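PDB 2F6K: metal-dependent hydrolase, which probably decarboxylates 2-amino-3-carboxymuconate 6-semialdehyde, an intermediate of tryptophan breakdown, using a bound manganese ion. Local coordinates for residues H60-F63 / E68-R71; G64-T69 / E102-K107; H191-Y196 / M233-F238. All blocks are in the same frame, centred on the assembly; numbering follows the deposited sequence.

In the fold
All three contacts belong to one TIM-barrel chain of the amidohydrolase family. Contacts 1 and 2 are neighbours, with centres 7 Å apart. They share Glu68 and Thr69, and both use the start of helix 66-86. Contact 1 is buried and local: a loop is tied to the helix that follows it by polar groups and a water. Contact 2 lies at the surface, near a second subunit. There the two segments, at the starts of helices 66-86 and 102-114, meet through one salt bridge. Contact 3 is again buried, but its centre is 28 Å from that of contact 1. It is mostly apolar and packs the short helix 192-195 against the end of helix 229-235, each just ahead of a barrel strand.

Contact 1. Residues H60-F63 / E68-R71; sequences HVNF and ETIR
In a beta-alpha loop of the barrel, Val61 meets Thr69 of the following helix, 66-86. Segment 60-63 belongs to the loop after strand 49-55. Val61 is the centre of an inverse gamma turn, and its carbonyl O lies 3.0 Å from Thr69 OG1. The hydroxyl can bond to this oxygen, but the carbonyl of Asp65 also competes for the proton. With OG1 beside the backbone N (chi1 -66°), Thr69 CG2 is anti to that N and comes within 3.3 Å of Val61 O. The Thr69 CA adds a CH...O contact of 3.5 Å to Val61 O.

One water completes the link. It accepts from Phe63 N at 3.1 Å and donates to Glu68 OE1 at 2.6 Å and to Thr69 OG1 at 3.1 Å. The water thus bridges the segments, whether or not the hydroxyl proton goes to Val61 O.

The extended Glu68 side chain carries OE1 to the edge of the Phe63 ring, close to its plane, with Phe63 CD2 3.7 Å from Glu68 OE1. Ring and carboxylate planes are 71° apart. The other oxygen, OE2, is held by a salt bridge to Arg21 and a hydrogen bond from His22. His22 also stacks on the Phe63 ring, so helix 13-22 covers this side. This is a strand-to-helix connection of a TIM barrel, with the loop pinned to the first turns of its own helix.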
loop_
_atom_site.group_PDB
_atom_site.type_symbol
_atom_site.label_atom_id
_atom_site.label_comp_id
_atom_site.label_asym_id
_atom_site.label_seq_id
_atom_site.Cartn_x
_atom_site.Cartn_y
_atom_site.Cartn_z
ATOM N N HIS A 60 -2.281 4.356 18.420
ATOM C CA HIS A 60 -2.436 3.275 19.389
ATOM C C HIS A 60 -1.017 2.830 19.743
ATOM O O HIS A 60 -0.089 3.065 18.968
ATOM C CB HIS A 60 -3.214 2.111 18.765
ATOM C CG HIS A 60 -3.508 1.001 19.724
ATOM N ND1 HIS A 60 -3.141 -0.307 19.484
ATOM C CD2 HIS A 60 -4.112 1.007 20.937
ATOM C CE1 HIS A 60 -3.504 -1.058 20.511
ATOM N NE2 HIS A 60 -4.093 -0.284 21.406
ATOM N N VAL A 61 -0.840 2.181 20.889
ATOM C CA VAL A 61 0.492 1.764 21.310
ATOM C C VAL A 61 0.983 0.421 20.792
ATOM O O VAL A 61 1.500 -0.395 21.553
ATOM C CB VAL A 61 0.611 1.770 22.839
ATOM C CG1 VAL A 61 0.661 3.192 23.342
ATOM C CG2 VAL A 61 -0.571 1.032 23.452
ATOM N N ASN A 62 0.825 0.191 19.497
ATOM C CA ASN A 62 1.299 -1.043 18.875
ATOM C C ASN A 62 2.452 -0.651 17.959
ATOM O O ASN A 62 2.229 -0.215 16.832
ATOM C CB ASN A 62 0.179 -1.687 18.056
ATOM C CG ASN A 62 0.665 -2.846 17.198
ATOM O OD1 ASN A 62 -0.100 -3.393 16.404
ATOM N ND2 ASN A 62 1.935 -3.228 17.352
ATOM N N PHE A 63 3.681 -0.803 18.441
ATOM C CA PHE A 63 4.849 -0.443 17.643
ATOM C C PHE A 63 5.631 -1.641 17.135
ATOM O O PHE A 63 6.733 -1.483 16.620
ATOM C CB PHE A 63 5.777 0.469 18.448
ATOM C CG PHE A 63 5.111 1.723 18.932
ATOM C CD1 PHE A 63 4.647 2.674 18.028
ATOM C CD2 PHE A 63 4.907 1.933 20.295
ATOM C CE1 PHE A 63 3.983 3.817 18.473
ATOM C CE2 PHE A 63 4.248 3.070 20.753
ATOM C CZ PHE A 63 3.782 4.014 19.841
ATOM N N GLU A 68 6.326 -4.421 25.009
ATOM C CA GLU A 68 6.218 -2.973 25.142
ATOM C C GLU A 68 4.756 -2.514 25.044
ATOM O O GLU A 68 4.321 -1.631 25.790
ATOM C CB GLU A 68 7.049 -2.273 24.064
ATOM C CG GLU A 68 6.998 -0.761 24.144
ATOM C CD GLU A 68 7.595 -0.093 22.926
ATOM O OE1 GLU A 68 7.235 -0.486 21.797
ATOM O OE2 GLU A 68 8.414 0.832 23.097
ATOM N N THR A 69 4.008 -3.102 24.117
ATOM C CA THR A 69 2.602 -2.754 23.953
ATOM C C THR A 69 1.837 -3.049 25.247
ATOM O O THR A 69 1.042 -2.237 25.719
ATOM C CB THR A 69 1.956 -3.566 22.804
ATOM O OG1 THR A 69 2.552 -3.192 21.556
ATOM C CG2 THR A 69 0.452 -3.316 22.751
ATOM N N ILE A 70 2.083 -4.220 25.818
ATOM C CA ILE A 70 1.419 -4.622 27.046
ATOM C C ILE A 70 1.830 -3.744 28.226
ATOM O O ILE A 70 1.043 -3.486 29.138
ATOM C CB ILE A 70 1.737 -6.095 27.362
ATOM C CG1 ILE A 70 0.990 -6.988 26.372
ATOM C CG2 ILE A 70 1.339 -6.430 28.787
ATOM C CD1 ILE A 70 1.167 -8.469 26.597
ATOM N N ARG A 71 3.073 -3.288 28.198
ATOM C CA ARG A 71 3.613 -2.453 29.254
ATOM C C ARG A 71 3.021 -1.044 29.143
ATOM O O ARG A 71 2.631 -0.439 30.141
ATOM C CB ARG A 71 5.140 -2.432 29.115
ATOM C CG ARG A 71 5.907 -1.838 30.271
ATOM C CD ARG A 71 7.406 -1.989 30.049
ATOM N NE ARG A 71 7.870 -1.296 28.845
ATOM C CZ ARG A 71 7.720 0.009 28.611
ATOM N NH1 ARG A 71 7.108 0.790 29.498
ATOM N NH2 ARG A 71 8.189 0.536 27.485
HETATM O O HOH W 1 5.353 -1.984 20.791
#

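Contact 2. Residues G64-T69 / E102-K107; sequences GDKAET and ELDAVK
Lys66 and Asp104 reach toward each other from opposite directions and form the sole salt bridge between segments 64-69 and 102-107. The lysine chain is fully stretched. CG is anti to the backbone N (chi1 -176°), and the later torsions are also extended, so the amine is carried far from its own helix. Asp104 directs its CB toward the other segment, with CG beside its backbone N and anti to the carbonyl carbon. Asp104 OD2 lies 3.4 Å from Lys66 NZ, yet 3.2 Å from Lys66 CE. The carboxylate oxygen therefore sits beside the end of the chain rather than straight beyond the amine. Asp104 OD1 is more remote, at 4.2 Å from Lys66 CE.

Both residues lie in the first turns of successive outer helices of the TIM barrel, 66-86 and 102-114, with strand 91-95 between them in sequence. Lys66 also rests on Tyr101, just before the second helix.

Asp65 is the N-cap of helix 66-86. Its OD1 accepts from Glu68 N at 3.0 Å in a nearly straight bond (167°), met from above the carboxylate plane, 56° out of it. A second subunit borders the site. Its Arg139 packs on Lys66 and makes a long, weak ion pair with Asp104, and its Tyr190 hydroxyl bonds to Gly64 O.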
loop_
_atom_site.group_PDB
_atom_site.type_symbol
_atom_site.label_atom_id
_atom_site.label_comp_id
_atom_site.label_asym_id
_atom_site.label_seq_id
_atom_site.Cartn_x
_atom_site.Cartn_y
_atom_site.Cartn_z
ATOM N N GLY A 64 5.065 -2.838 17.276
ATOM C CA GLY A 64 5.752 -4.028 16.803
ATOM C C GLY A 64 6.411 -4.844 17.898
ATOM O O GLY A 64 6.937 -5.930 17.643
ATOM N N ASP A 65 6.393 -4.324 19.119
ATOM C CA ASP A 65 6.979 -5.017 20.265
ATOM C C ASP A 65 5.839 -5.368 21.239
ATOM O O ASP A 65 5.267 -4.490 21.892
ATOM C CB ASP A 65 8.009 -4.105 20.947
ATOM C CG ASP A 65 8.754 -4.790 22.080
ATOM O OD1 ASP A 65 8.131 -5.534 22.867
ATOM O OD2 ASP A 65 9.974 -4.565 22.197
ATOM N N LYS A 66 5.520 -6.654 21.336
ATOM C CA LYS A 66 4.446 -7.121 22.209
ATOM C C LYS A 66 4.610 -6.738 23.676
ATOM O O LYS A 66 3.701 -6.158 24.276
ATOM C CB LYS A 66 4.299 -8.634 22.114
ATOM C CG LYS A 66 3.131 -9.162 22.916
ATOM C CD LYS A 66 2.983 -10.661 22.761
ATOM C CE LYS A 66 1.896 -11.187 23.680
ATOM N NZ LYS A 66 1.965 -12.662 23.805
ATOM N N ALA A 67 5.753 -7.069 24.264
ATOM C CA ALA A 67 5.984 -6.736 25.670
ATOM C C ALA A 67 5.806 -5.239 25.921
ATOM O O ALA A 67 5.215 -4.833 26.927
ATOM C CB ALA A 67 7.380 -7.169 26.094
ATOM N N GLU A 68 6.326 -4.421 25.009
ATOM C CA GLU A 68 6.218 -2.973 25.142
ATOM C C GLU A 68 4.756 -2.514 25.044
ATOM O O GLU A 68 4.321 -1.631 25.790
ATOM C CB GLU A 68 7.049 -2.273 24.064
ATOM C CG GLU A 68 6.998 -0.761 24.144
ATOM C CD GLU A 68 7.595 -0.093 22.926
ATOM O OE1 GLU A 68 7.235 -0.486 21.797
ATOM O OE2 GLU A 68 8.414 0.832 23.097
ATOM N N THR A 69 4.008 -3.102 24.117
ATOM C CA THR A 69 2.602 -2.754 23.953
ATOM C C THR A 69 1.837 -3.049 25.247
ATOM O O THR A 69 1.042 -2.237 25.719
ATOM C CB THR A 69 1.956 -3.566 22.804
ATOM O OG1 THR A 69 2.552 -3.192 21.556
ATOM C CG2 THR A 69 0.452 -3.316 22.751
ATOM N N GLU A 102 -5.042 -10.813 21.142
ATOM C CA GLU A 102 -6.335 -11.263 21.649
ATOM C C GLU A 102 -6.410 -11.761 23.087
ATOM O O GLU A 102 -7.160 -11.217 23.889
ATOM C CB GLU A 102 -6.923 -12.339 20.736
ATOM C CG GLU A 102 -8.279 -12.841 21.207
ATOM C CD GLU A 102 -8.868 -13.904 20.300
ATOM O OE1 GLU A 102 -8.177 -14.915 20.049
ATOM O OE2 GLU A 102 -10.023 -13.733 19.847
ATOM N N LEU A 103 -5.648 -12.799 23.412
ATOM C CA LEU A 103 -5.707 -13.356 24.751
ATOM C C LEU A 103 -5.307 -12.342 25.809
ATOM O O LEU A 103 -5.919 -12.274 26.876
ATOM C CB LEU A 103 -4.827 -14.607 24.854
ATOM C CG LEU A 103 -5.351 -15.661 25.839
ATOM C CD1 LEU A 103 -6.783 -16.018 25.458
ATOM C CD2 LEU A 103 -4.467 -16.911 25.814
ATOM N N ASP A 104 -4.289 -11.545 25.507
ATOM C CA ASP A 104 -3.813 -10.528 26.440
ATOM C C ASP A 104 -4.855 -9.427 26.632
ATOM O O ASP A 104 -5.052 -8.930 27.741
ATOM C CB ASP A 104 -2.500 -9.940 25.923
ATOM C CG ASP A 104 -1.391 -10.983 25.838
ATOM O OD1 ASP A 104 -0.770 -11.279 26.878
ATOM O OD2 ASP A 104 -1.155 -11.521 24.732
ATOM N N ALA A 105 -5.525 -9.057 25.546
ATOM C CA ALA A 105 -6.553 -8.033 25.602
ATOM C C ALA A 105 -7.726 -8.541 26.436
ATOM O O ALA A 105 -8.309 -7.787 27.213
ATOM C CB ALA A 105 -7.021 -7.681 24.195
ATOM N N VAL A 106 -8.070 -9.815 26.268
ATOM C CA VAL A 106 -9.163 -10.432 27.018
ATOM C C VAL A 106 -8.870 -10.250 28.502
ATOM O O VAL A 106 -9.761 -9.960 29.306
ATOM C CB VAL A 106 -9.272 -11.952 26.700
ATOM C CG1 VAL A 106 -10.067 -12.672 27.779
ATOM C CG2 VAL A 106 -9.938 -12.153 25.352
ATOM N N LYS A 107 -7.603 -10.417 28.848
ATOM C CA LYS A 107 -7.142 -10.281 30.218
ATOM C C LYS A 107 -7.276 -8.833 30.705
ATOM O O LYS A 107 -7.693 -8.591 31.840
ATOM C CB LYS A 107 -5.684 -10.757 30.302
ATOM C CG LYS A 107 -5.056 -10.712 31.686
ATOM C CD LYS A 107 -3.929 -9.678 31.716
ATOM C CE LYS A 107 -2.840 -10.045 32.720
ATOM N NZ LYS A 107 -1.519 -9.460 32.329
#

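Contact 3. Residues H191-Y196 / M233-F238; sequences HFFEKY and MHHVYF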
loop_
_atom_site.group_PDB
_atom_site.type_symbol
_atom_site.label_atom_id
_atom_site.label_comp_id
_atom_site.label_asym_id
_atom_site.label_seq_id
_atom_site.Cartn_x
_atom_site.Cartn_y
_atom_site.Cartn_z
ATOM N N HIS A 191 -21.282 -8.577 11.452
ATOM C CA HIS A 191 -22.451 -8.676 12.314
ATOM C C HIS A 191 -22.135 -8.384 13.774
ATOM O O HIS A 191 -22.689 -9.007 14.682
ATOM C CB HIS A 191 -23.063 -10.072 12.187
ATOM C CG HIS A 191 -23.215 -10.533 10.769
ATOM N ND1 HIS A 191 -22.244 -11.259 10.113
ATOM C CD2 HIS A 191 -24.203 -10.326 9.867
ATOM C CE1 HIS A 191 -22.628 -11.480 8.868
ATOM N NE2 HIS A 191 -23.813 -10.923 8.693
ATOM N N PHE A 192 -21.253 -7.417 13.996
ATOM C CA PHE A 192 -20.845 -7.057 15.341
ATOM C C PHE A 192 -22.005 -6.693 16.272
ATOM O O PHE A 192 -22.125 -7.238 17.374
ATOM C CB PHE A 192 -19.832 -5.907 15.275
ATOM C CG PHE A 192 -19.229 -5.552 16.604
ATOM C CD1 PHE A 192 -19.939 -4.799 17.528
ATOM C CD2 PHE A 192 -17.955 -5.992 16.939
ATOM C CE1 PHE A 192 -19.389 -4.487 18.776
ATOM C CE2 PHE A 192 -17.391 -5.687 18.185
ATOM C CZ PHE A 192 -18.112 -4.932 19.102
ATOM N N PHE A 193 -22.863 -5.779 15.831
ATOM C CA PHE A 193 -23.985 -5.326 16.652
ATOM C C PHE A 193 -25.050 -6.402 16.882
ATOM O O PHE A 193 -25.772 -6.385 17.881
ATOM C CB PHE A 193 -24.586 -4.085 15.999
ATOM C CG PHE A 193 -23.556 -3.045 15.647
ATOM C CD1 PHE A 193 -22.967 -2.263 16.640
ATOM C CD2 PHE A 193 -23.127 -2.893 14.331
ATOM C CE1 PHE A 193 -21.964 -1.346 16.330
ATOM C CE2 PHE A 193 -22.122 -1.975 14.011
ATOM C CZ PHE A 193 -21.538 -1.200 15.017
ATOM N N GLU A 194 -25.126 -7.341 15.949
ATOM C CA GLU A 194 -26.067 -8.446 16.006
ATOM C C GLU A 194 -25.542 -9.481 17.005
ATOM O O GLU A 194 -26.293 -10.002 17.823
ATOM C CB GLU A 194 -26.174 -9.045 14.607
ATOM C CG GLU A 194 -27.207 -10.121 14.389
ATOM C CD GLU A 194 -27.289 -10.508 12.908
ATOM O OE1 GLU A 194 -27.638 -9.640 12.080
ATOM O OE2 GLU A 194 -26.996 -11.671 12.563
ATOM N N LYS A 195 -24.240 -9.752 16.952
ATOM C CA LYS A 195 -23.622 -10.733 17.840
ATOM C C LYS A 195 -23.291 -10.206 19.242
ATOM O O LYS A 195 -23.272 -10.972 20.211
ATOM C CB LYS A 195 -22.347 -11.302 17.197
ATOM C CG LYS A 195 -22.580 -12.087 15.909
ATOM C CD LYS A 195 -21.401 -13.009 15.601
ATOM C CE LYS A 195 -20.113 -12.235 15.400
ATOM N NZ LYS A 195 -18.928 -13.128 15.265
ATOM N N TYR A 196 -23.023 -8.909 19.354
ATOM C CA TYR A 196 -22.701 -8.322 20.652
ATOM C C TYR A 196 -23.597 -7.117 20.919
ATOM O O TYR A 196 -23.114 -5.998 21.101
ATOM C CB TYR A 196 -21.229 -7.909 20.690
ATOM C CG TYR A 196 -20.308 -8.986 20.170
ATOM C CD1 TYR A 196 -19.705 -8.868 18.920
ATOM C CD2 TYR A 196 -20.094 -10.160 20.896
ATOM C CE1 TYR A 196 -18.915 -9.898 18.399
ATOM C CE2 TYR A 196 -19.307 -11.195 20.387
ATOM C CZ TYR A 196 -18.722 -11.060 19.139
ATOM O OH TYR A 196 -17.960 -12.088 18.633
HETATM N N MSE A 233 -27.812 2.501 13.355
HETATM C CA MSE A 233 -27.572 3.902 13.672
HETATM C C MSE A 233 -28.376 4.333 14.897
HETATM O O MSE A 233 -28.021 5.292 15.579
HETATM C CB MSE A 233 -27.910 4.785 12.465
HETATM C CG MSE A 233 -26.923 4.632 11.286
HETATM SE SE MSE A 233 -25.080 5.151 11.725
HETATM C CE MSE A 233 -25.328 7.068 11.690
ATOM N N HIS A 234 -29.456 3.615 15.180
ATOM C CA HIS A 234 -30.283 3.926 16.343
ATOM C C HIS A 234 -29.698 3.253 17.573
ATOM O O HIS A 234 -29.850 3.731 18.693
ATOM C CB HIS A 234 -31.714 3.417 16.139
ATOM C CG HIS A 234 -32.550 4.292 15.261
ATOM N ND1 HIS A 234 -33.543 3.794 14.442
ATOM C CD2 HIS A 234 -32.558 5.635 15.090
ATOM C CE1 HIS A 234 -34.124 4.793 13.802
ATOM N NE2 HIS A 234 -33.546 5.920 14.178
ATOM N N HIS A 235 -29.013 2.139 17.337
ATOM C CA HIS A 235 -28.431 1.330 18.396
ATOM C C HIS A 235 -27.130 1.826 19.013
ATOM O O HIS A 235 -26.921 1.671 20.215
ATOM C CB HIS A 235 -28.241 -0.093 17.873
ATOM C CG HIS A 235 -27.711 -1.052 18.894
ATOM N ND1 HIS A 235 -26.478 -1.659 18.771
ATOM C CD2 HIS A 235 -28.265 -1.549 20.024
ATOM C CE1 HIS A 235 -26.300 -2.494 19.779
ATOM N NE2 HIS A 235 -27.369 -2.447 20.553
ATOM N N VAL A 236 -26.249 2.409 18.209
ATOM C CA VAL A 236 -24.982 2.891 18.734
ATOM C C VAL A 236 -25.060 4.308 19.283
ATOM O O VAL A 236 -26.119 4.934 19.281
ATOM C CB VAL A 236 -23.883 2.854 17.661
ATOM C CG1 VAL A 236 -23.859 1.480 16.990
ATOM C CG2 VAL A 236 -24.107 3.951 16.652
ATOM N N TYR A 237 -23.926 4.799 19.773
ATOM C CA TYR A 237 -23.833 6.145 20.315
ATOM C C TYR A 237 -22.868 6.978 19.477
ATOM O O TYR A 237 -22.107 6.443 18.665
ATOM C CB TYR A 237 -23.342 6.106 21.760
ATOM C CG TYR A 237 -24.359 5.580 22.733
ATOM C CD1 TYR A 237 -24.738 4.233 22.722
ATOM C CD2 TYR A 237 -24.951 6.425 23.670
ATOM C CE1 TYR A 237 -25.680 3.743 23.623
ATOM C CE2 TYR A 237 -25.894 5.948 24.574
ATOM C CZ TYR A 237 -26.253 4.607 24.547
ATOM O OH TYR A 237 -27.175 4.141 25.454
ATOM N N PHE A 238 -22.890 8.288 19.696
ATOM C CA PHE A 238 -22.022 9.197 18.964
ATOM C C PHE A 238 -21.574 10.345 19.849
ATOM O O PHE A 238 -22.396 10.940 20.549
ATOM C CB PHE A 238 -22.774 9.810 17.778
ATOM C CG PHE A 238 -23.280 8.810 16.783
ATOM C CD1 PHE A 238 -22.440 8.302 15.795
ATOM C CD2 PHE A 238 -24.599 8.367 16.839
ATOM C CE1 PHE A 238 -22.908 7.365 14.876
ATOM C CE2 PHE A 238 -25.077 7.434 15.932
ATOM C CZ PHE A 238 -24.233 6.930 14.947
#
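Phe193 projects from the single helical turn 192-195 against Val236 and His235, at the point where helix 229-235 gives way to strand 237-239. The closest touch is between Phe193 CE1 and Val236 CG1, at 3.5 Å. The same methyl is 3.9 Å from Phe193 CD1 and 4.1 Å from Phe193 CZ. One methyl thus serves one flank of the ring, and the two side chains cross obliquely. Phe193 CG lies beside the backbone N and anti to the carbonyl carbon (chi1 -50°), which swings the ring out toward the other segment.

His235 slants past the base of the same side chain. Its ND1 is 4.1 Å from Phe193 CB and 4.2 Å from Phe193 CD1, a van der Waals approach. CG of His235 is anti to the backbone N (chi1 -177°), and this extended pose brings the imidazole across. Its NE2 is engaged elsewhere, in a hydrogen bond with Pro197 O. That bond anchors the histidine to the chain just after the 191-196 turn. No hydrogen bond joins the two segments directly.

Aromatic rings continue behind Phe193. Phe192 CD1 lies 4.0 Å above one face of the Phe193 ring, toward its rim. Tyr196 CD1 in turn sits 3.8 Å over the centre of the Phe192 ring.

His191 ends helix 171-189 in a Schellman motif, and the 192-195 turn follows at once. Phe193 also packs on Met187 and Leu188 of that helix and on Val201 of strand 200-203, while Val236 packs on Ile203. The contact therefore joins the two helical segments that lead into the adjacent parallel strands 200-203 and 237-239 of the TIM barrel.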